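Local coordinates for hypothetical protein SpyM3_0169 (Streptococcus pyogenes, PDB 1PG6), which is of unknown function but belongs to the AIM24 (mitochondrial biogenesis) family of the cupin clan and carries bound calcium ions, at residues His195-Phe200 against Gly209-Phe214. Sequence-based numbering, arbitrary orientation.
Sequences HLENGF and GVVNTF
His195 lays one face of its imidazole over Val211. The methyl CG2 of Val211 sits 3.8 Å from the ring centroid, 27° off the normal, a CH-pi contact shifted toward the rim. CG of His195 lies between the backbone N and the carbonyl carbon (chi1 60°), and chi2 of 87° then turns the ring. NE2 meets Thr213 OG1 at 3.1 Å in a nearly straight hydrogen bond, and either atom may be the donor. ND1 gives a long, weak bond to Leu196 O, so the two bonds help to orient the ring. Glu197 crosses Val211 at about a right angle. Its chain is extended beyond CG, and OE1 comes to 3.5 Å from Val211 CG1. Leu196 CD1 touches Val210 CG1 more loosely, at 4.1 Å. The backbones of His195 and Val211 form an antiparallel hydrogen-bonded pair, with both side chains on the same face of the sheet. One water bridges Glu197 N and Gly209 O. Thr213 OG1 is also hydrogen-bonded to Thr177 OG1 on strand 174-179. At the protein surface, the contact pairs the end of edge strand 191-195 with the start of strand 211-215, across a connection containing helix 200-206. Strand 211-215 runs between strands 174-179 and 191-195 in a three-stranded antiparallel sheet.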
loop_
_atom_site.group_PDB
_atom_site.type_symbol
_atom_site.label_atom_id
_atom_site.label_comp_id
_atom_site.label_asym_id
_atom_site.label_seq_id
_atom_site.Cartn_x
_atom_site.Cartn_y
_atom_site.Cartn_z
ATOM N N HIS A 195 -10.552 14.187 -4.595
ATOM C CA HIS A 195 -10.989 15.110 -5.636
ATOM C C HIS A 195 -10.043 16.294 -5.769
ATOM O O HIS A 195 -9.179 16.507 -4.920
ATOM C CB HIS A 195 -12.384 15.621 -5.286
ATOM C CG HIS A 195 -12.440 16.341 -3.974
ATOM N ND1 HIS A 195 -12.179 17.689 -3.855
ATOM C CD2 HIS A 195 -12.662 15.889 -2.717
ATOM C CE1 HIS A 195 -12.237 18.036 -2.581
ATOM N NE2 HIS A 195 -12.528 16.962 -1.870
ATOM N N LEU A 196 -10.217 17.066 -6.836
ATOM C CA LEU A 196 -9.388 18.242 -7.068
ATOM C C LEU A 196 -10.139 19.442 -6.491
ATOM O O LEU A 196 -11.362 19.523 -6.607
ATOM C CB LEU A 196 -9.152 18.429 -8.571
ATOM C CG LEU A 196 -8.008 19.358 -8.989
ATOM C CD1 LEU A 196 -6.688 18.824 -8.449
ATOM C CD2 LEU A 196 -7.954 19.459 -10.506
ATOM N N GLU A 197 -9.413 20.366 -5.868
ATOM C CA GLU A 197 -10.038 21.540 -5.265
ATOM C C GLU A 197 -10.301 22.699 -6.221
ATOM O O GLU A 197 -11.088 23.591 -5.910
ATOM C CB GLU A 197 -9.197 22.054 -4.093
ATOM C CG GLU A 197 -9.205 21.163 -2.865
ATOM C CD GLU A 197 -8.629 21.859 -1.646
ATOM O OE1 GLU A 197 -8.540 21.220 -0.577
ATOM O OE2 GLU A 197 -8.269 23.049 -1.754
ATOM N N ASN A 198 -9.648 22.696 -7.377
ATOM C CA ASN A 198 -9.838 23.776 -8.338
ATOM C C ASN A 198 -9.360 23.437 -9.745
ATOM O O ASN A 198 -8.933 22.315 -10.016
ATOM C CB ASN A 198 -9.130 25.041 -7.843
ATOM C CG ASN A 198 -7.690 24.782 -7.441
ATOM O OD1 ASN A 198 -6.874 24.349 -8.256
ATOM N ND2 ASN A 198 -7.371 25.047 -6.178
ATOM N N GLY A 199 -9.434 24.424 -10.633
ATOM C CA GLY A 199 -9.019 24.228 -12.009
ATOM C C GLY A 199 -7.571 23.810 -12.157
ATOM O O GLY A 199 -6.765 23.992 -11.244
ATOM N N PHE A 200 -7.243 23.247 -13.316
ATOM C CA PHE A 200 -5.886 22.795 -13.595
ATOM C C PHE A 200 -4.916 23.969 -13.541
ATOM O O PHE A 200 -3.829 23.864 -12.972
ATOM C CB PHE A 200 -5.828 22.133 -14.975
ATOM C CG PHE A 200 -4.504 21.494 -15.289
ATOM C CD1 PHE A 200 -4.011 20.460 -14.499
ATOM C CD2 PHE A 200 -3.751 21.922 -16.378
ATOM C CE1 PHE A 200 -2.786 19.859 -14.789
ATOM C CE2 PHE A 200 -2.525 21.329 -16.677
ATOM C CZ PHE A 200 -2.043 20.296 -15.881
ATOM N N GLY A 209 -2.008 18.801 -5.694
ATOM C CA GLY A 209 -2.751 17.807 -6.447
ATOM C C GLY A 209 -4.060 17.496 -5.746
ATOM O O GLY A 209 -4.491 18.259 -4.882
ATOM N N VAL A 210 -4.686 16.378 -6.104
ATOM C CA VAL A 210 -5.954 15.992 -5.503
ATOM C C VAL A 210 -5.852 15.845 -3.992
ATOM O O VAL A 210 -4.813 15.451 -3.458
ATOM C CB VAL A 210 -6.482 14.651 -6.074
ATOM C CG1 VAL A 210 -6.824 14.806 -7.548
ATOM C CG2 VAL A 210 -5.445 13.555 -5.874
ATOM N N VAL A 211 -6.941 16.172 -3.309
ATOM C CA VAL A 211 -6.991 16.055 -1.861
ATOM C C VAL A 211 -7.963 14.938 -1.510
ATOM O O VAL A 211 -8.761 14.508 -2.347
ATOM C CB VAL A 211 -7.474 17.362 -1.198
ATOM C CG1 VAL A 211 -6.534 18.501 -1.549
ATOM C CG2 VAL A 211 -8.892 17.684 -1.643
ATOM N N ASN A 212 -7.882 14.463 -0.274
ATOM C CA ASN A 212 -8.763 13.408 0.200
ATOM C C ASN A 212 -9.548 14.000 1.366
ATOM O O ASN A 212 -8.962 14.448 2.352
ATOM C CB ASN A 212 -7.939 12.204 0.682
ATOM C CG ASN A 212 -8.757 10.926 0.759
ATOM O OD1 ASN A 212 -9.957 10.956 1.042
ATOM N ND2 ASN A 212 -8.107 9.791 0.523
ATOM N N THR A 213 -10.872 14.037 1.240
ATOM C CA THR A 213 -11.710 14.562 2.311
ATOM C C THR A 213 -12.328 13.389 3.066
ATOM O O THR A 213 -13.040 12.566 2.485
ATOM C CB THR A 213 -12.837 15.469 1.766
ATOM O OG1 THR A 213 -12.262 16.648 1.189
ATOM C CG2 THR A 213 -13.786 15.872 2.889
ATOM N N PHE A 214 -12.033 13.315 4.362
ATOM C CA PHE A 214 -12.523 12.252 5.236
ATOM C C PHE A 214 -13.637 12.745 6.149
ATOM O O PHE A 214 -13.610 13.881 6.616
ATOM C CB PHE A 214 -11.384 11.732 6.117
ATOM C CG PHE A 214 -10.197 11.245 5.346
ATOM C CD1 PHE A 214 -10.198 9.981 4.769
ATOM C CD2 PHE A 214 -9.079 12.055 5.189
ATOM C CE1 PHE A 214 -9.099 9.527 4.042
ATOM C CE2 PHE A 214 -7.976 11.612 4.465
ATOM C CZ PHE A 214 -7.985 10.344 3.890
HETATM O O HOH W 1 -6.298 20.318 -5.032
#